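Local structure of putative transcriptional regulator protein (Vibrio parahaemolyticus, 3ER6) at residues Phe119-Val133 with Phe146-Asp160. The protein is of unknown function but probably regulates transcription by binding specific DNA sequences, this chain being its DJ-1/PfpI-family part, without the AraC-type DNA-binding domain. The protein carries 1 engineered substitution. Residues are numbered along the deposited sequence; the frame is centred on the assembly and turned at random.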
loop_
_atom_site.group_PDB
_atom_site.type_symbol
_atom_site.label_atom_id
_atom_site.label_comp_id
_atom_site.label_asym_id
_atom_site.label_seq_id
_atom_site.Cartn_x
_atom_site.Cartn_y
_atom_site.Cartn_z
ATOM N N PHE A 119 1.949 -17.739 -4.659
ATOM C CA PHE A 119 1.372 -19.077 -4.639
ATOM C C PHE A 119 0.607 -19.306 -5.962
ATOM O O PHE A 119 0.546 -20.450 -6.454
ATOM C CB PHE A 119 0.397 -19.263 -3.455
ATOM C CG PHE A 119 1.074 -19.488 -2.127
ATOM C CD1 PHE A 119 1.818 -18.472 -1.513
ATOM C CD2 PHE A 119 0.955 -20.731 -1.475
ATOM C CE1 PHE A 119 2.429 -18.690 -0.281
ATOM C CE2 PHE A 119 1.588 -20.944 -0.254
ATOM C CZ PHE A 119 2.307 -19.921 0.343
ATOM N N VAL A 120 -0.022 -18.257 -6.502
ATOM C CA VAL A 120 -0.732 -18.354 -7.784
ATOM C C VAL A 120 0.230 -18.668 -8.950
ATOM O O VAL A 120 0.001 -19.603 -9.763
ATOM C CB VAL A 120 -1.528 -17.052 -8.108
ATOM C CG1 VAL A 120 -2.285 -17.205 -9.435
ATOM C CG2 VAL A 120 -2.512 -16.708 -6.955
ATOM N N VAL A 121 1.327 -17.918 -9.037
ATOM C CA VAL A 121 2.287 -18.216 -10.127
ATOM C C VAL A 121 2.957 -19.626 -9.894
ATOM O O VAL A 121 3.224 -20.337 -10.863
ATOM C CB VAL A 121 3.363 -17.102 -10.328
ATOM C CG1 VAL A 121 2.696 -15.790 -10.670
ATOM C CG2 VAL A 121 4.200 -16.957 -9.102
ATOM N N ALA A 122 3.189 -20.020 -8.637
ATOM C CA ALA A 122 3.707 -21.392 -8.359
ATOM C C ALA A 122 2.760 -22.433 -8.908
ATOM O O ALA A 122 3.170 -23.274 -9.718
ATOM C CB ALA A 122 3.977 -21.624 -6.850
ATOM N N LYS A 123 1.501 -22.367 -8.480
ATOM C CA LYS A 123 0.466 -23.269 -8.953
ATOM C C LYS A 123 0.352 -23.303 -10.482
ATOM O O LYS A 123 0.198 -24.358 -11.069
ATOM C CB LYS A 123 -0.890 -22.896 -8.355
ATOM C CG LYS A 123 -1.979 -23.880 -8.730
ATOM C CD LYS A 123 -3.206 -23.615 -7.876
ATOM C CE LYS A 123 -4.295 -24.616 -8.144
ATOM N NZ LYS A 123 -3.682 -25.972 -8.437
ATOM N N ALA A 124 0.460 -22.159 -11.132
ATOM C CA ALA A 124 0.303 -22.073 -12.546
ATOM C C ALA A 124 1.551 -22.571 -13.315
ATOM O O ALA A 124 1.486 -22.643 -14.490
ATOM C CB ALA A 124 -0.043 -20.654 -12.965
ATOM N N GLY A 125 2.650 -22.915 -12.639
ATOM C CA GLY A 125 3.841 -23.393 -13.330
ATOM C C GLY A 125 4.619 -22.356 -14.116
ATOM O O GLY A 125 5.414 -22.717 -14.991
ATOM N N LEU A 126 4.446 -21.068 -13.802
ATOM C CA LEU A 126 5.124 -20.007 -14.584
ATOM C C LEU A 126 6.645 -19.915 -14.389
ATOM O O LEU A 126 7.344 -19.349 -15.229
ATOM C CB LEU A 126 4.540 -18.620 -14.299
ATOM C CG LEU A 126 3.004 -18.519 -14.388
ATOM C CD1 LEU A 126 2.599 -17.004 -14.282
ATOM C CD2 LEU A 126 2.419 -19.169 -15.704
ATOM N N LEU A 127 7.128 -20.424 -13.273
ATOM C CA LEU A 127 8.541 -20.365 -12.954
ATOM C C LEU A 127 9.309 -21.407 -13.768
ATOM O O LEU A 127 9.112 -22.603 -13.579
ATOM C CB LEU A 127 8.720 -20.545 -11.456
ATOM C CG LEU A 127 8.146 -19.342 -10.653
ATOM C CD1 LEU A 127 8.000 -19.757 -9.158
ATOM C CD2 LEU A 127 9.009 -18.038 -10.805
ATOM N N GLN A 128 10.158 -20.947 -14.683
ATOM C CA GLN A 128 10.931 -21.845 -15.547
ATOM C C GLN A 128 11.965 -22.659 -14.754
ATOM O O GLN A 128 12.236 -23.811 -15.079
ATOM C CB GLN A 128 11.580 -21.047 -16.653
ATOM C CG GLN A 128 12.589 -21.848 -17.520
ATOM C CD GLN A 128 11.954 -22.946 -18.428
ATOM O OE1 GLN A 128 11.929 -22.832 -19.672
ATOM N NE2 GLN A 128 11.469 -24.004 -17.803
ATOM N N GLN A 129 12.509 -22.067 -13.694
ATOM C CA GLN A 129 13.597 -22.670 -12.916
ATOM C C GLN A 129 13.145 -23.275 -11.601
ATOM O O GLN A 129 13.974 -23.788 -10.789
ATOM C CB GLN A 129 14.653 -21.617 -12.624
ATOM C CG GLN A 129 15.368 -21.105 -13.860
ATOM C CD GLN A 129 16.750 -20.544 -13.495
ATOM O OE1 GLN A 129 17.225 -20.709 -12.350
ATOM N NE2 GLN A 129 17.393 -19.872 -14.446
ATOM N N ASN A 130 11.849 -23.193 -11.337
ATOM C CA ASN A 130 11.353 -23.714 -10.086
ATOM C C ASN A 130 12.112 -23.191 -8.854
ATOM O O ASN A 130 12.334 -23.946 -7.913
ATOM C CB ASN A 130 11.339 -25.257 -10.063
ATOM C CG ASN A 130 10.040 -25.838 -10.666
ATOM O OD1 ASN A 130 9.804 -27.052 -10.625
ATOM N ND2 ASN A 130 9.216 -24.973 -11.268
ATOM N N LYS A 131 12.415 -21.892 -8.822
ATOM C CA LYS A 131 12.858 -21.267 -7.568
ATOM C C LYS A 131 11.981 -20.068 -7.195
ATOM O O LYS A 131 11.531 -19.338 -8.067
ATOM C CB LYS A 131 14.327 -20.814 -7.660
ATOM C CG LYS A 131 15.253 -21.954 -8.063
ATOM C CD LYS A 131 16.674 -21.478 -8.300
ATOM C CE LYS A 131 17.637 -22.680 -8.181
ATOM N NZ LYS A 131 19.006 -22.266 -7.733
ATOM N N ALA A 132 11.753 -19.841 -5.910
ATOM C CA ALA A 132 10.844 -18.749 -5.545
ATOM C C ALA A 132 11.313 -18.111 -4.272
ATOM O O ALA A 132 12.303 -18.533 -3.676
ATOM C CB ALA A 132 9.407 -19.283 -5.333
ATOM N N VAL A 133 10.537 -17.136 -3.832
ATOM C CA VAL A 133 10.767 -16.477 -2.536
ATOM C C VAL A 133 9.439 -16.429 -1.756
ATOM O O VAL A 133 8.377 -16.346 -2.349
ATOM C CB VAL A 133 11.319 -15.030 -2.772
ATOM C CG1 VAL A 133 12.703 -15.090 -3.447
ATOM C CG2 VAL A 133 10.318 -14.167 -3.628
ATOM N N PHE A 146 4.439 -26.746 -2.459
ATOM C CA PHE A 146 5.339 -26.751 -3.594
ATOM C C PHE A 146 6.713 -27.222 -3.125
ATOM O O PHE A 146 7.700 -26.470 -3.215
ATOM C CB PHE A 146 5.429 -25.336 -4.220
ATOM C CG PHE A 146 4.068 -24.758 -4.573
ATOM C CD1 PHE A 146 3.348 -25.238 -5.673
ATOM C CD2 PHE A 146 3.480 -23.782 -3.744
ATOM C CE1 PHE A 146 2.060 -24.746 -5.962
ATOM C CE2 PHE A 146 2.195 -23.280 -4.008
ATOM C CZ PHE A 146 1.476 -23.773 -5.118
ATOM N N PRO A 147 6.806 -28.476 -2.632
ATOM C CA PRO A 147 8.121 -28.846 -2.115
ATOM C C PRO A 147 9.123 -28.942 -3.240
ATOM O O PRO A 147 10.322 -28.902 -2.975
ATOM C CB PRO A 147 7.884 -30.218 -1.439
ATOM C CG PRO A 147 6.686 -30.770 -2.186
ATOM C CD PRO A 147 5.803 -29.502 -2.404
ATOM N N GLU A 148 8.640 -28.990 -4.490
ATOM C CA GLU A 148 9.548 -29.026 -5.661
ATOM C C GLU A 148 10.110 -27.651 -6.039
ATOM O O GLU A 148 10.964 -27.536 -6.914
ATOM C CB GLU A 148 8.835 -29.639 -6.876
ATOM C CG GLU A 148 7.704 -28.786 -7.553
ATOM C CD GLU A 148 6.372 -28.740 -6.791
ATOM O OE1 GLU A 148 6.276 -29.299 -5.659
ATOM O OE2 GLU A 148 5.412 -28.122 -7.332
ATOM N N ILE A 149 9.607 -26.611 -5.385
ATOM C CA ILE A 149 10.121 -25.264 -5.629
ATOM C C ILE A 149 11.105 -24.886 -4.505
ATOM O O ILE A 149 10.759 -24.901 -3.326
ATOM C CB ILE A 149 8.995 -24.228 -5.768
ATOM C CG1 ILE A 149 8.047 -24.639 -6.907
ATOM C CG2 ILE A 149 9.609 -22.790 -5.977
ATOM C CD1 ILE A 149 6.797 -23.749 -7.068
ATOM N N MET A 150 12.338 -24.586 -4.862
ATOM C CA MET A 150 13.309 -24.184 -3.865
ATOM C C MET A 150 13.080 -22.739 -3.444
ATOM O O MET A 150 13.097 -21.852 -4.286
ATOM C CB MET A 150 14.712 -24.304 -4.450
ATOM C CG MET A 150 15.897 -24.096 -3.448
ATOM S SD MET A 150 17.494 -24.114 -4.362
ATOM C CE MET A 150 18.547 -23.320 -3.150
ATOM N N LEU A 151 12.897 -22.495 -2.151
ATOM C CA LEU A 151 12.808 -21.126 -1.637
ATOM C C LEU A 151 14.202 -20.528 -1.444
ATOM O O LEU A 151 15.080 -21.139 -0.781
ATOM C CB LEU A 151 12.059 -21.094 -0.310
ATOM C CG LEU A 151 10.543 -21.257 -0.321
ATOM C CD1 LEU A 151 10.015 -21.161 1.140
ATOM C CD2 LEU A 151 9.880 -20.113 -1.220
ATOM N N MET A 152 14.408 -19.340 -1.988
ATOM C CA MET A 152 15.676 -18.672 -1.896
ATOM C C MET A 152 15.577 -17.830 -0.646
ATOM O O MET A 152 15.030 -16.728 -0.648
ATOM C CB MET A 152 15.888 -17.842 -3.134
ATOM C CG MET A 152 15.853 -18.700 -4.391
ATOM S SD MET A 152 16.981 -20.151 -4.365
ATOM C CE MET A 152 18.477 -19.266 -4.649
ATOM N N THR A 153 16.078 -18.378 0.447
ATOM C CA THR A 153 15.719 -17.874 1.741
ATOM C C THR A 153 16.416 -16.550 2.121
ATOM O O THR A 153 16.049 -15.923 3.107
ATOM C CB THR A 153 15.948 -18.956 2.816
ATOM O OG1 THR A 153 15.295 -18.565 4.023
ATOM C CG2 THR A 153 17.412 -19.133 3.082
ATOM N N GLU A 154 17.405 -16.127 1.351
ATOM C CA GLU A 154 18.034 -14.856 1.636
ATOM C C GLU A 154 17.697 -13.770 0.603
ATOM O O GLU A 154 18.430 -12.794 0.492
ATOM C CB GLU A 154 19.544 -15.041 1.692
ATOM C CG GLU A 154 20.012 -15.997 2.791
ATOM C CD GLU A 154 21.454 -16.388 2.563
ATOM O OE1 GLU A 154 21.772 -16.790 1.409
ATOM O OE2 GLU A 154 22.271 -16.257 3.513
ATOM N N GLN A 155 16.626 -13.957 -0.168
ATOM C CA GLN A 155 16.173 -12.940 -1.089
ATOM C C GLN A 155 14.723 -12.546 -0.790
ATOM O O GLN A 155 13.942 -13.380 -0.321
ATOM C CB GLN A 155 16.190 -13.479 -2.501
ATOM C CG GLN A 155 17.528 -13.556 -3.106
ATOM C CD GLN A 155 17.495 -14.469 -4.294
ATOM O OE1 GLN A 155 18.215 -15.462 -4.318
ATOM N NE2 GLN A 155 16.600 -14.197 -5.252
ATOM N N LYS A 156 14.355 -11.300 -1.106
ATOM C CA LYS A 156 12.968 -10.838 -0.857
ATOM C C LYS A 156 12.296 -10.724 -2.203
ATOM O O LYS A 156 11.094 -10.418 -2.304
ATOM C CB LYS A 156 12.960 -9.431 -0.217
ATOM C CG LYS A 156 13.416 -9.326 1.275
ATOM C CD LYS A 156 13.845 -7.849 1.584
ATOM C CE LYS A 156 13.587 -7.308 3.032
ATOM N NZ LYS A 156 14.031 -8.102 4.224
ATOM N N ALA A 157 13.099 -10.866 -3.252
ATOM C CA ALA A 157 12.584 -10.772 -4.600
ATOM C C ALA A 157 13.379 -11.702 -5.522
ATOM O O ALA A 157 14.540 -12.057 -5.233
ATOM C CB ALA A 157 12.631 -9.332 -5.102
ATOM N N LEU A 158 12.785 -12.054 -6.647
ATOM C CA LEU A 158 13.467 -12.958 -7.629
ATOM C C LEU A 158 12.880 -12.747 -8.998
ATOM O O LEU A 158 11.643 -12.595 -9.118
ATOM C CB LEU A 158 13.216 -14.415 -7.222
ATOM C CG LEU A 158 13.675 -15.613 -8.066
ATOM C CD1 LEU A 158 13.915 -16.796 -7.122
ATOM C CD2 LEU A 158 12.681 -16.025 -9.144
ATOM N N ILE A 159 13.724 -12.750 -10.025
ATOM C CA ILE A 159 13.257 -12.627 -11.388
ATOM C C ILE A 159 13.679 -13.867 -12.217
ATOM O O ILE A 159 14.827 -14.286 -12.184
ATOM C CB ILE A 159 13.769 -11.364 -12.014
ATOM C CG1 ILE A 159 13.384 -10.154 -11.123
ATOM C CG2 ILE A 159 13.279 -11.260 -13.489
ATOM C CD1 ILE A 159 13.979 -8.816 -11.616
ATOM N N ASP A 160 12.729 -14.460 -12.921
ATOM C CA ASP A 160 12.970 -15.693 -13.668
ATOM C C ASP A 160 12.281 -15.468 -15.005
ATOM O O ASP A 160 11.037 -15.601 -15.158
ATOM C CB ASP A 160 12.351 -16.870 -12.915
ATOM C CG ASP A 160 12.554 -18.227 -13.617
ATOM O OD1 ASP A 160 13.151 -18.288 -14.702
ATOM O OD2 ASP A 160 12.109 -19.234 -13.045
HETATM O O HOH W 1 9.846 -18.177 -15.654
HETATM O O HOH W 2 13.669 -27.065 -7.424
HETATM O O HOH W 3 12.644 -19.598 -10.530
#
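The ring of F146 takes the methyl of A122, on helix 117-124, over one face: A122 CB is 3.5 Å from the ring centroid and almost exactly on the ring normal, a CH-pi contact. F119 comes at the rim of that ring, its CD2 in the ring plane and 3.8 Å from F146 CE2. I149 packs on the same methyl: with CG1 anti to the carbonyl carbon (chi1 -58°), the extended branch brings CD1 to 3.5 Å from A122 CB, while CG2 turns to A132 CB.

Further along, two short parallel strands pair, K131 with M150 and A132 with L151. M150 N donates to N130 O, A132 N to M150 O, and M152 N to A132 O, the last at 2.8 Å and nearly in line with the carbonyl. K131 and M150 run side by side on one face of this pair, K131 CE 4.1 Å from M150 SD; A132 and L151 occupy the other.

D160 holds the loop that leads into strand 131-132. With CG anti to the backbone N (chi1 180°), its carboxylate reaches across to the loop, where OD2 takes the N-H of Q129 on its syn lone pair, Q129 N to D160 OD2 being 2.9 Å. Water 3 donates to the same oxygen and accepts from K131 N; water 1 ties D160 O to L126 O and Q128 N. V133 CG1 rests on L158 CB, 3.9 Å away.

Strands 131-132 and 150-151 form a beta-alpha-beta unit with helix 136-145, whose F142 meets F119, A122, F146, I149 and L151. Strand 157-160 is the outermost strand, within this chain, of the main mixed sheet, antiparallel to strand 163-166, whose L165 touches A132.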